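Local coordinates for inositol monophosphatase family protein (Staphylococcus aureus, PDB 5I3S) that probably hydrolyses inositol monophosphate or related sugar phosphates, at residues Ile11-Ile16 / Glu46-Asp51; Ile16-Leu21 / Tyr116-Asp121; Asp36-Val41 / Asp83-Thr88; Arg179-Ala184 / Ile188-Thr193. All blocks are in the same frame, centred on the assembly; numbering follows the deposited sequence.

Contact 1 (Ile11-Ile16 / Glu46-Asp51); sequences IQEAGI and EDFIFD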
loop_
_atom_site.group_PDB
_atom_site.type_symbol
_atom_site.label_atom_id
_atom_site.label_comp_id
_atom_site.label_asym_id
_atom_site.label_seq_id
_atom_site.Cartn_x
_atom_site.Cartn_y
_atom_site.Cartn_z
ATOM N N ILE A 11 -24.321 5.369 -2.581
ATOM C CA ILE A 11 -23.018 4.930 -2.048
ATOM C C ILE A 11 -22.290 6.108 -1.364
ATOM O O ILE A 11 -21.704 5.935 -0.297
ATOM C CB ILE A 11 -22.177 4.179 -3.106
ATOM C CG1 ILE A 11 -21.059 3.384 -2.445
ATOM C CG2 ILE A 11 -21.670 5.110 -4.191
ATOM C CD1 ILE A 11 -20.282 2.525 -3.434
ATOM N N GLN A 12 -22.380 7.293 -1.971
ATOM C CA GLN A 12 -21.798 8.520 -1.428
ATOM C C GLN A 12 -22.435 8.912 -0.094
ATOM O O GLN A 12 -21.753 9.207 0.877
ATOM C CB GLN A 12 -21.907 9.650 -2.438
ATOM C CG GLN A 12 -20.909 9.507 -3.553
ATOM C CD GLN A 12 -21.172 10.458 -4.720
ATOM O OE1 GLN A 12 -22.092 10.249 -5.534
ATOM N NE2 GLN A 12 -20.353 11.488 -4.829
ATOM N N GLU A 13 -23.742 8.819 -0.037
ATOM C CA GLU A 13 -24.472 9.129 1.163
ATOM C C GLU A 13 -24.157 8.118 2.294
ATOM O O GLU A 13 -23.953 8.515 3.457
ATOM C CB GLU A 13 -25.970 9.233 0.782
ATOM C CG GLU A 13 -26.915 9.795 1.841
ATOM C CD GLU A 13 -26.400 11.033 2.518
ATOM O OE1 GLU A 13 -26.019 11.988 1.809
ATOM O OE2 GLU A 13 -26.354 11.023 3.772
ATOM N N ALA A 14 -24.078 6.828 1.952
ATOM C CA ALA A 14 -23.598 5.784 2.886
ATOM C C ALA A 14 -22.173 6.078 3.370
ATOM O O ALA A 14 -21.831 5.746 4.491
ATOM C CB ALA A 14 -23.649 4.414 2.244
ATOM N N GLY A 15 -21.339 6.697 2.532
ATOM C CA GLY A 15 -19.991 7.110 2.971
ATOM C C GLY A 15 -20.051 8.165 4.079
ATOM O O GLY A 15 -19.388 8.033 5.107
ATOM N N ILE A 16 -20.894 9.190 3.870
ATOM C CA ILE A 16 -21.127 10.220 4.882
ATOM C C ILE A 16 -21.565 9.644 6.231
ATOM O O ILE A 16 -21.101 10.086 7.278
ATOM C CB ILE A 16 -22.079 11.312 4.351
ATOM C CG1 ILE A 16 -21.313 12.141 3.321
ATOM C CG2 ILE A 16 -22.613 12.211 5.460
ATOM C CD1 ILE A 16 -22.112 13.205 2.618
ATOM N N GLU A 46 -24.631 -1.629 5.840
ATOM C CA GLU A 46 -25.393 -2.572 4.958
ATOM C C GLU A 46 -26.914 -2.427 5.132
ATOM O O GLU A 46 -27.667 -2.472 4.140
ATOM C CB GLU A 46 -24.981 -4.055 5.108
ATOM C CG GLU A 46 -25.725 -4.950 4.100
ATOM C CD GLU A 46 -24.966 -6.193 3.661
ATOM O OE1 GLU A 46 -23.720 -6.188 3.655
ATOM O OE2 GLU A 46 -25.628 -7.186 3.301
ATOM N N ASP A 47 -27.361 -2.248 6.365
ATOM C CA ASP A 47 -28.808 -2.034 6.638
ATOM C C ASP A 47 -29.336 -0.765 5.977
ATOM O O ASP A 47 -30.447 -0.783 5.446
ATOM C CB ASP A 47 -29.088 -2.002 8.146
ATOM C CG ASP A 47 -28.980 -3.362 8.778
ATOM O OD1 ASP A 47 -29.149 -4.349 8.025
ATOM O OD2 ASP A 47 -28.749 -3.455 10.004
ATOM N N PHE A 48 -28.541 0.310 5.979
ATOM C CA PHE A 48 -28.906 1.535 5.251
ATOM C C PHE A 48 -28.988 1.247 3.768
ATOM O O PHE A 48 -29.961 1.616 3.140
ATOM C CB PHE A 48 -27.890 2.680 5.492
ATOM C CG PHE A 48 -28.107 3.877 4.595
ATOM C CD1 PHE A 48 -29.249 4.683 4.729
ATOM C CD2 PHE A 48 -27.192 4.209 3.603
ATOM C CE1 PHE A 48 -29.451 5.798 3.898
ATOM C CE2 PHE A 48 -27.386 5.326 2.788
ATOM C CZ PHE A 48 -28.528 6.105 2.925
ATOM N N ILE A 49 -27.961 0.590 3.218
ATOM C CA ILE A 49 -27.915 0.294 1.760
ATOM C C ILE A 49 -29.031 -0.669 1.329
ATOM O O ILE A 49 -29.731 -0.409 0.352
ATOM C CB ILE A 49 -26.530 -0.206 1.312
ATOM C CG1 ILE A 49 -25.495 0.929 1.464
ATOM C CG2 ILE A 49 -26.552 -0.695 -0.128
ATOM C CD1 ILE A 49 -24.046 0.456 1.459
ATOM N N PHE A 50 -29.202 -1.752 2.079
ATOM C CA PHE A 50 -30.324 -2.661 1.883
ATOM C C PHE A 50 -31.700 -1.933 1.895
ATOM O O PHE A 50 -32.502 -2.051 0.958
ATOM C CB PHE A 50 -30.251 -3.741 2.973
ATOM C CG PHE A 50 -31.405 -4.695 2.971
ATOM C CD1 PHE A 50 -31.622 -5.538 1.879
ATOM C CD2 PHE A 50 -32.268 -4.773 4.077
ATOM C CE1 PHE A 50 -32.689 -6.430 1.871
ATOM C CE2 PHE A 50 -33.329 -5.668 4.080
ATOM C CZ PHE A 50 -33.538 -6.500 2.971
ATOM N N ASP A 51 -31.948 -1.144 2.932
ATOM C CA ASP A 51 -33.284 -0.550 3.132
ATOM C C ASP A 51 -33.634 0.486 2.124
ATOM O O ASP A 51 -34.778 0.613 1.757
ATOM C CB ASP A 51 -33.435 0.078 4.516
ATOM C CG ASP A 51 -33.429 -0.933 5.605
ATOM O OD1 ASP A 51 -33.749 -2.120 5.344
ATOM O OD2 ASP A 51 -33.074 -0.533 6.737
#
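Phe-48 and Ala-14 meet between the two N-terminal helices of the sugar phosphatase fold, helix 2-24 and helix 37-56. The helices run roughly antiparallel here. The axes of 11-16 and 46-51 approach to 10.3 Å, their N-to-C directions 151° apart. Ala-14 is the small residue at the centre. Its CB points at the other helix and touches both Phe-48 and Ile-49. The Phe-48 ring reaches across because its CG stands anti to the backbone N (chi1 171°). The ring then lies obliquely beside helix 11-16, with CD2 3.8 Å from Ala-14 CB. Ile-49 CG1 lies 4.0 Å from the same Ala-14 CB. At the outer end of the ring, the Glu-13 side chain crosses Phe-48 at about a right angle, and its carboxylate plane stands 78° from the ring plane. Only the aliphatic part of Glu-13 makes this touch. No hydrogen bond joins the two segments, and the contact is packing alone. Ala-14 and Ile-49 both also rest on Ile-100 of strand 99-106, so the helix pair sits against the large sheet. Glu-13 CG lies 4.2 Å from Phe-48 CZ, while Phe-48 CE2 lies 3.7 Å from Ala-14 N.

Contact 2 (Ile16-Leu21 / Tyr116-Asp121); sequences IRIKQL and YDVMAD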
loop_
_atom_site.group_PDB
_atom_site.type_symbol
_atom_site.label_atom_id
_atom_site.label_comp_id
_atom_site.label_asym_id
_atom_site.label_seq_id
_atom_site.Cartn_x
_atom_site.Cartn_y
_atom_site.Cartn_z
ATOM N N ILE A 16 -20.894 9.190 3.870
ATOM C CA ILE A 16 -21.127 10.220 4.882
ATOM C C ILE A 16 -21.565 9.644 6.231
ATOM O O ILE A 16 -21.101 10.086 7.278
ATOM C CB ILE A 16 -22.079 11.312 4.351
ATOM C CG1 ILE A 16 -21.313 12.141 3.321
ATOM C CG2 ILE A 16 -22.613 12.211 5.460
ATOM C CD1 ILE A 16 -22.112 13.205 2.618
ATOM N N ARG A 17 -22.431 8.646 6.198
ATOM C CA ARG A 17 -22.828 7.966 7.434
ATOM C C ARG A 17 -21.731 7.142 8.085
ATOM O O ARG A 17 -21.735 7.036 9.312
ATOM C CB ARG A 17 -24.058 7.113 7.210
ATOM C CG ARG A 17 -25.248 7.978 6.863
ATOM C CD ARG A 17 -26.366 7.152 6.261
ATOM N NE ARG A 17 -27.050 6.320 7.261
ATOM C CZ ARG A 17 -28.335 6.432 7.630
ATOM N NH1 ARG A 17 -29.151 7.354 7.111
ATOM N NH2 ARG A 17 -28.813 5.603 8.542
ATOM N N ILE A 18 -20.816 6.567 7.290
ATOM C CA ILE A 18 -19.618 5.934 7.866
ATOM C C ILE A 18 -18.745 6.946 8.641
ATOM O O ILE A 18 -18.396 6.684 9.781
ATOM C CB ILE A 18 -18.744 5.155 6.830
ATOM C CG1 ILE A 18 -19.467 3.887 6.416
ATOM C CG2 ILE A 18 -17.380 4.787 7.411
ATOM C CD1 ILE A 18 -18.694 2.982 5.482
ATOM N N LYS A 19 -18.445 8.098 8.042
ATOM C CA LYS A 19 -17.648 9.149 8.753
ATOM C C LYS A 19 -18.354 9.687 10.025
ATOM O O LYS A 19 -17.712 9.937 11.033
ATOM C CB LYS A 19 -17.236 10.308 7.820
ATOM C CG LYS A 19 -16.641 9.841 6.493
ATOM C CD LYS A 19 -15.443 10.640 5.987
ATOM C CE LYS A 19 -15.738 12.107 5.695
ATOM N NZ LYS A 19 -17.040 12.361 5.019
ATOM N N GLN A 20 -19.669 9.842 9.974
ATOM C CA GLN A 20 -20.447 10.217 11.159
ATOM C C GLN A 20 -20.325 9.207 12.300
ATOM O O GLN A 20 -20.166 9.618 13.459
ATOM C CB GLN A 20 -21.930 10.406 10.818
ATOM C CG GLN A 20 -22.215 11.765 10.230
ATOM C CD GLN A 20 -23.582 11.862 9.577
ATOM O OE1 GLN A 20 -24.449 10.991 9.726
ATOM N NE2 GLN A 20 -23.776 12.928 8.838
ATOM N N LEU A 21 -20.409 7.913 11.975
ATOM C CA LEU A 21 -20.237 6.886 12.986
ATOM C C LEU A 21 -18.820 6.888 13.574
ATOM O O LEU A 21 -18.658 6.766 14.803
ATOM C CB LEU A 21 -20.699 5.501 12.498
ATOM C CG LEU A 21 -22.240 5.399 12.386
ATOM C CD1 LEU A 21 -22.699 4.220 11.547
ATOM C CD2 LEU A 21 -22.936 5.332 13.741
ATOM N N TYR A 116 -16.014 3.158 -3.558
ATOM C CA TYR A 116 -15.985 4.492 -2.963
ATOM C C TYR A 116 -14.958 4.523 -1.895
ATOM O O TYR A 116 -15.126 3.843 -0.887
ATOM C CB TYR A 116 -17.349 4.891 -2.381
ATOM C CG TYR A 116 -17.437 6.318 -1.839
ATOM C CD1 TYR A 116 -16.729 7.374 -2.436
ATOM C CD2 TYR A 116 -18.270 6.636 -0.765
ATOM C CE1 TYR A 116 -16.826 8.687 -1.953
ATOM C CE2 TYR A 116 -18.358 7.936 -0.293
ATOM C CZ TYR A 116 -17.625 8.956 -0.894
ATOM O OH TYR A 116 -17.686 10.233 -0.426
ATOM N N ASP A 117 -13.875 5.261 -2.127
ATOM C CA ASP A 117 -12.793 5.381 -1.146
ATOM C C ASP A 117 -13.297 6.460 -0.185
ATOM O O ASP A 117 -13.188 7.644 -0.447
ATOM C CB ASP A 117 -11.435 5.746 -1.810
ATOM C CG ASP A 117 -10.285 5.870 -0.817
ATOM O OD1 ASP A 117 -10.533 6.147 0.399
ATOM O OD2 ASP A 117 -9.119 5.713 -1.246
ATOM N N VAL A 118 -13.905 6.009 0.885
ATOM C CA VAL A 118 -14.665 6.869 1.760
ATOM C C VAL A 118 -13.798 8.008 2.338
ATOM O O VAL A 118 -14.238 9.150 2.322
ATOM C CB VAL A 118 -15.289 6.072 2.928
ATOM C CG1 VAL A 118 -15.929 7.008 3.935
ATOM C CG2 VAL A 118 -16.310 5.067 2.392
ATOM N N MET A 119 -12.589 7.695 2.819
ATOM C CA MET A 119 -11.798 8.685 3.489
ATOM C C MET A 119 -11.096 9.664 2.567
ATOM O O MET A 119 -10.744 10.751 3.018
ATOM C CB MET A 119 -10.849 8.079 4.524
ATOM C CG MET A 119 -11.548 7.310 5.638
ATOM S SD MET A 119 -12.991 7.979 6.511
ATOM C CE MET A 119 -12.104 9.236 7.431
ATOM N N ALA A 120 -10.920 9.346 1.291
ATOM C CA ALA A 120 -10.440 10.363 0.335
ATOM C C ALA A 120 -11.564 11.069 -0.415
ATOM O O ALA A 120 -11.318 11.975 -1.195
ATOM C CB ALA A 120 -9.513 9.727 -0.644
ATOM N N ASP A 121 -12.793 10.665 -0.204
ATOM C CA ASP A 121 -13.925 11.107 -1.046
ATOM C C ASP A 121 -13.674 10.908 -2.558
ATOM O O ASP A 121 -13.778 11.868 -3.366
ATOM C CB ASP A 121 -14.330 12.585 -0.705
ATOM C CG ASP A 121 -15.701 13.006 -1.310
ATOM O OD1 ASP A 121 -16.519 12.165 -1.821
ATOM O OD2 ASP A 121 -15.973 14.231 -1.270
HETATM O O HOH W 1 -16.943 10.566 2.336
#
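Ile-18 and Lys-19, on one face of helix 2-24, lie over Val-118 and Met-119 in the turn that follows strand 109-117, with CA atoms 7.9 Å apart in both the Ile-18 to Val-118 and the Lys-19 to Met-119 pairs. This turn leads into strand 122-127, the next antiparallel strand of the seven-stranded sheet. Val-118 CG1 is the apolar centre. It touches Lys-19 CG at 3.9 Å and, more loosely, Ile-18 CG2. The Lys-19 chain is kinked rather than extended. Its middle carbons run alongside Met-119, the two chains heading opposite ways, with Lys-19 CD 3.7 Å from Met-119 SD. Met-119 doubles back at its thioether (chi3 -72°), and its CE also comes close to Lys-19 CD.

The polar part is indirect. One water accepts from Lys-19 NZ (3.2 Å) and donates to Tyr-116 OH and to Val-118 O. Tyr-116 OH in turn donates to Asp-121 OD1 at 2.7 Å, meeting it from above the carboxylate plane, 49° out of it. Val-118 CA lies over the centre of one face of the Tyr-116 ring. Phe-98 packs on Ile-18, Val-118 and Met-119. The lysine thus serves both chemistries. Its carbons join the apolar packing, while its ammonium is tied to the turn through a water, with no direct hydrogen bond between helix and turn.

Contact 3 (Asp36-Val41 / Asp83-Thr88); sequences DLVTNV and DPIDGT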
loop_
_atom_site.group_PDB
_atom_site.type_symbol
_atom_site.label_atom_id
_atom_site.label_comp_id
_atom_site.label_asym_id
_atom_site.label_seq_id
_atom_site.Cartn_x
_atom_site.Cartn_y
_atom_site.Cartn_z
ATOM N N ASP A 36 -14.722 -3.644 17.794
ATOM C CA ASP A 36 -16.226 -3.599 17.878
ATOM C C ASP A 36 -16.912 -2.477 17.038
ATOM O O ASP A 36 -18.064 -2.632 16.621
ATOM C CB ASP A 36 -16.704 -3.465 19.348
ATOM C CG ASP A 36 -16.796 -4.805 20.090
ATOM O OD1 ASP A 36 -17.380 -4.809 21.189
ATOM O OD2 ASP A 36 -16.319 -5.849 19.594
ATOM N N LEU A 37 -16.221 -1.357 16.809
ATOM C CA LEU A 37 -16.747 -0.293 15.948
ATOM C C LEU A 37 -16.974 -0.741 14.488
ATOM O O LEU A 37 -17.993 -0.381 13.861
ATOM C CB LEU A 37 -15.821 0.922 15.979
ATOM C CG LEU A 37 -16.232 2.120 15.118
ATOM C CD1 LEU A 37 -17.570 2.771 15.545
ATOM C CD2 LEU A 37 -15.091 3.122 15.156
ATOM N N VAL A 38 -16.057 -1.553 13.969
ATOM C CA VAL A 38 -16.118 -1.987 12.572
ATOM C C VAL A 38 -17.287 -2.928 12.270
ATOM O O VAL A 38 -17.968 -2.745 11.251
ATOM C CB VAL A 38 -14.758 -2.550 12.077
ATOM C CG1 VAL A 38 -14.403 -3.910 12.714
ATOM C CG2 VAL A 38 -14.740 -2.618 10.556
ATOM N N THR A 39 -17.524 -3.913 13.149
ATOM C CA THR A 39 -18.735 -4.733 13.109
ATOM C C THR A 39 -19.967 -3.841 13.123
ATOM O O THR A 39 -20.842 -4.001 12.277
ATOM C CB THR A 39 -18.843 -5.690 14.308
ATOM O OG1 THR A 39 -17.547 -6.193 14.618
ATOM C CG2 THR A 39 -19.777 -6.864 13.986
ATOM N N ASN A 40 -20.001 -2.873 14.047
ATOM C CA ASN A 40 -21.169 -1.999 14.184
ATOM C C ASN A 40 -21.394 -1.122 12.953
ATOM O O ASN A 40 -22.527 -1.076 12.443
ATOM C CB ASN A 40 -21.126 -1.170 15.480
ATOM C CG ASN A 40 -21.668 -1.937 16.696
ATOM O OD1 ASN A 40 -21.679 -3.176 16.729
ATOM N ND2 ASN A 40 -22.113 -1.188 17.713
ATOM N N VAL A 41 -20.329 -0.465 12.473
ATOM C CA VAL A 41 -20.405 0.339 11.211
ATOM C C VAL A 41 -20.730 -0.512 9.975
ATOM O O VAL A 41 -21.479 -0.058 9.095
ATOM C CB VAL A 41 -19.144 1.209 10.979
ATOM C CG1 VAL A 41 -19.172 1.933 9.625
ATOM C CG2 VAL A 41 -19.047 2.249 12.061
ATOM N N ASP A 83 -20.295 -4.827 -0.584
ATOM C CA ASP A 83 -19.439 -4.881 0.618
ATOM C C ASP A 83 -19.491 -3.503 1.302
ATOM O O ASP A 83 -18.909 -2.512 0.801
ATOM C CB ASP A 83 -17.986 -5.296 0.309
ATOM C CG ASP A 83 -17.211 -5.736 1.588
ATOM O OD1 ASP A 83 -17.703 -5.504 2.700
ATOM O OD2 ASP A 83 -16.085 -6.270 1.489
ATOM N N PRO A 84 -20.227 -3.417 2.408
ATOM C CA PRO A 84 -20.275 -2.181 3.204
ATOM C C PRO A 84 -18.889 -1.645 3.550
ATOM O O PRO A 84 -18.690 -0.465 3.359
ATOM C CB PRO A 84 -21.085 -2.584 4.456
ATOM C CG PRO A 84 -21.097 -4.073 4.414
ATOM C CD PRO A 84 -21.159 -4.411 2.962
ATOM N N ILE A 85 -17.946 -2.496 3.988
ATOM C CA ILE A 85 -16.558 -2.096 4.262
ATOM C C ILE A 85 -15.579 -3.145 3.740
ATOM O O ILE A 85 -15.395 -4.180 4.362
ATOM C CB ILE A 85 -16.305 -1.870 5.761
ATOM C CG1 ILE A 85 -17.227 -0.765 6.339
ATOM C CG2 ILE A 85 -14.845 -1.500 6.037
ATOM C CD1 ILE A 85 -17.380 -0.830 7.873
ATOM N N ASP A 86 -14.975 -2.886 2.580
ATOM C CA ASP A 86 -13.903 -3.686 2.079
ATOM C C ASP A 86 -12.538 -3.125 2.508
ATOM O O ASP A 86 -12.178 -2.005 2.121
ATOM C CB ASP A 86 -13.936 -3.780 0.537
ATOM C CG ASP A 86 -12.987 -4.884 0.013
ATOM O OD1 ASP A 86 -12.746 -5.869 0.738
ATOM O OD2 ASP A 86 -12.446 -4.760 -1.085
ATOM N N GLY A 87 -11.772 -3.941 3.228
ATOM C CA GLY A 87 -10.629 -3.503 3.954
ATOM C C GLY A 87 -10.921 -3.231 5.428
ATOM O O GLY A 87 -10.504 -2.191 5.974
ATOM N N THR A 88 -11.582 -4.173 6.094
ATOM C CA THR A 88 -11.940 -3.937 7.492
ATOM C C THR A 88 -10.702 -3.750 8.395
ATOM O O THR A 88 -10.716 -2.916 9.306
ATOM C CB THR A 88 -12.872 -5.044 8.072
ATOM O OG1 THR A 88 -12.302 -6.309 7.810
ATOM C CG2 THR A 88 -14.230 -5.069 7.403
#
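Ile-85 carries its CG1 anti to the carbonyl carbon (chi1 -59°) and extends it through chi2 160°, which sets CD1 against helix 37-56, between Val-38 and Val-41. Val-41 holds CG1 anti to its own backbone N (chi1 175°), and this branch meets Ile-85 CD1 at 3.7 Å. The two side chains cross at about a right angle. On the Val-38 side the same methyl lies 3.9 Å from the Val-38 backbone O. It also approaches Val-38 CG2, at 4.2 Å. That CG2 has a second neighbour in Thr-88, whose CB is 3.9 Å away and whose CG2 is 4.0 Å away.

The second segment has the sequence DPIDGT, matching the metal-site motif of inositol monophosphatases. The chain turns a corner at Pro-84, and Gly-87 takes the N-cap position of helix 88-94. Asp-83 and Asp-86 make no contact with 36-41. Each brings a carboxylate oxygen near Asp-208, a cluster of acids consistent with the metal site of the family. Ile-85 and the carbon atoms of Thr-88 instead pack this corner against helix 37-56. Ile-18 of helix 2-24 packs on both Val-41 and Ile-85. Phe-91 of helix 88-94 does the same for Val-38 and Ile-85.

Contact 4 (Arg179-Ala184 / Ile188-Thr193); sequences RAYGSA and IVSVAT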
loop_
_atom_site.group_PDB
_atom_site.type_symbol
_atom_site.label_atom_id
_atom_site.label_comp_id
_atom_site.label_asym_id
_atom_site.label_seq_id
_atom_site.Cartn_x
_atom_site.Cartn_y
_atom_site.Cartn_z
ATOM N N ARG A 179 3.623 -4.994 -4.141
ATOM C CA ARG A 179 2.874 -4.103 -3.277
ATOM C C ARG A 179 1.690 -4.880 -2.696
ATOM O O ARG A 179 1.303 -5.903 -3.228
ATOM C CB ARG A 179 2.330 -2.910 -4.092
ATOM C CG ARG A 179 3.364 -2.098 -4.835
ATOM C CD ARG A 179 4.226 -1.286 -3.855
ATOM N NE ARG A 179 5.207 -0.458 -4.546
ATOM C CZ ARG A 179 6.441 -0.816 -4.868
ATOM N NH1 ARG A 179 6.942 -2.031 -4.560
ATOM N NH2 ARG A 179 7.219 0.069 -5.481
ATOM N N ALA A 180 1.109 -4.372 -1.609
ATOM C CA ALA A 180 -0.118 -4.914 -1.032
ATOM C C ALA A 180 -0.725 -3.873 -0.121
ATOM O O ALA A 180 -0.061 -3.367 0.801
ATOM C CB ALA A 180 0.180 -6.187 -0.217
ATOM N N TYR A 181 -1.986 -3.573 -0.365
ATOM C CA TYR A 181 -2.662 -2.420 0.222
ATOM C C TYR A 181 -3.779 -2.801 1.135
ATOM O O TYR A 181 -4.215 -1.995 1.937
ATOM C CB TYR A 181 -3.166 -1.506 -0.894
ATOM C CG TYR A 181 -2.060 -0.997 -1.841
ATOM C CD1 TYR A 181 -0.968 -0.265 -1.363
ATOM C CD2 TYR A 181 -2.143 -1.189 -3.209
ATOM C CE1 TYR A 181 0.024 0.224 -2.225
ATOM C CE2 TYR A 181 -1.159 -0.712 -4.081
ATOM C CZ TYR A 181 -0.066 -0.017 -3.580
ATOM O OH TYR A 181 0.891 0.442 -4.452
ATOM N N GLY A 182 -4.266 -4.034 1.022
ATOM C CA GLY A 182 -5.159 -4.602 2.033
ATOM C C GLY A 182 -6.639 -4.373 1.750
ATOM O O GLY A 182 -7.448 -4.723 2.601
ATOM N N SER A 183 -6.984 -3.765 0.605
ATOM C CA SER A 183 -8.367 -3.671 0.166
ATOM C C SER A 183 -8.573 -4.156 -1.260
ATOM O O SER A 183 -8.297 -3.438 -2.209
ATOM C CB SER A 183 -8.836 -2.242 0.215
ATOM O OG SER A 183 -10.106 -2.175 -0.410
ATOM N N ALA A 184 -9.146 -5.338 -1.413
ATOM C CA ALA A 184 -9.257 -5.967 -2.704
ATOM C C ALA A 184 -9.930 -5.110 -3.758
ATOM O O ALA A 184 -9.432 -5.018 -4.886
ATOM C CB ALA A 184 -9.929 -7.317 -2.578
ATOM N N ILE A 188 -8.067 -3.762 -7.175
ATOM C CA ILE A 188 -8.598 -4.001 -8.519
ATOM C C ILE A 188 -8.753 -2.630 -9.214
ATOM O O ILE A 188 -8.390 -2.474 -10.348
ATOM C CB ILE A 188 -9.944 -4.763 -8.412
ATOM C CG1 ILE A 188 -9.735 -6.181 -7.903
ATOM C CG2 ILE A 188 -10.732 -4.775 -9.731
ATOM C CD1 ILE A 188 -11.050 -6.874 -7.536
ATOM N N VAL A 189 -9.267 -1.627 -8.523
ATOM C CA VAL A 189 -9.217 -0.252 -9.060
ATOM C C VAL A 189 -7.781 0.263 -9.333
ATOM O O VAL A 189 -7.585 0.947 -10.337
ATOM C CB VAL A 189 -9.957 0.727 -8.145
ATOM C CG1 VAL A 189 -9.626 2.179 -8.467
ATOM C CG2 VAL A 189 -11.438 0.474 -8.251
ATOM N N SER A 190 -6.789 -0.045 -8.479
ATOM C CA SER A 190 -5.397 0.288 -8.798
ATOM C C SER A 190 -4.951 -0.323 -10.108
ATOM O O SER A 190 -4.124 0.259 -10.821
ATOM C CB SER A 190 -4.443 -0.190 -7.728
ATOM O OG SER A 190 -4.710 0.426 -6.504
ATOM N N VAL A 191 -5.470 -1.498 -10.463
ATOM C CA VAL A 191 -5.201 -1.999 -11.826
ATOM C C VAL A 191 -5.925 -1.135 -12.875
ATOM O O VAL A 191 -5.336 -0.735 -13.874
ATOM C CB VAL A 191 -5.462 -3.512 -11.961
ATOM C CG1 VAL A 191 -5.012 -4.046 -13.328
ATOM C CG2 VAL A 191 -4.669 -4.273 -10.900
ATOM N N ALA A 192 -7.192 -0.848 -12.649
ATOM C CA ALA A 192 -7.917 -0.002 -13.573
ATOM C C ALA A 192 -7.272 1.372 -13.796
ATOM O O ALA A 192 -7.332 1.854 -14.916
ATOM C CB ALA A 192 -9.366 0.173 -13.156
ATOM N N THR A 193 -6.679 1.983 -12.762
ATOM C CA THR A 193 -6.024 3.288 -12.897
ATOM C C THR A 193 -4.601 3.217 -13.387
ATOM O O THR A 193 -4.010 4.254 -13.645
ATOM C CB THR A 193 -5.989 4.084 -11.556
ATOM O OG1 THR A 193 -5.313 3.322 -10.549
ATOM C CG2 THR A 193 -7.422 4.418 -11.064
#
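Ile-188 meets Ala-184 first. Its backbone N donates to Ala-184 O at 2.9 Å, with an N-H...O angle of 155°. This is an i to i+4 bond in the first turn of helix 184-193. The Ile-188 side chain leans over the same oxygen. Its CG1 is set beside the backbone N (chi1 -68°) and lies 3.2 Å from Ala-184 O, with CD1 at 3.6 Å. The isoleucine therefore packs along the first turn, and it also touches Tyr-199 of strand 198-201 and Phe-209 of helix 206-218.

Ser-190 comes next, beside the Tyr-181 ring. Its OG approaches the ring obliquely and stays 4.4 Å from Tyr-181 CE2, so the packing here is loose. The polar ends of both side chains have partners elsewhere. Ser-190 OG bonds to Leu-186 O, one turn back in the same helix. Tyr-181 OH bonds to Gln-94 NE2 of the second subunit, which places this loop at the dimer interface. The rest of the helix, to Thr-193, continues against Tyr-124 and Tyr-199.

At the start of the helix, Ser-183 is the N-cap. Its OG makes a weak bond to Leu-186 N and another bond to Asp-86 O. A phosphate ion, probably from the crystallisation liquor, lies about 5 Å from the Ala-184 side chain. The whole forms a serine-capped helix N-terminus in the Gly-182 to Ala-185 segment, which in relatives borders the substrate pocket; the nearby phosphate ion may mark that pocket.

From the N terminus, helix 2-24 enters contact 1 and then contact 2, which share Ile-16. Contact 1 closes the first loop by bringing helix 37-56 back along it. Contact 2 closes much later, at the turn after strand 109-117, so the two cross. Contact 3 opens at the start of helix 37-56 and closes at 83-88. It crosses contact 1 and falls wholly within the span of contact 2. Contacts 2 and 3 share one packed core between the two helices and the 83-88 corner. Contact 4 follows in series as a short local closure. It touches contact 3 at its acidic strand, tying the helix pair and large sheet to the C-terminal half.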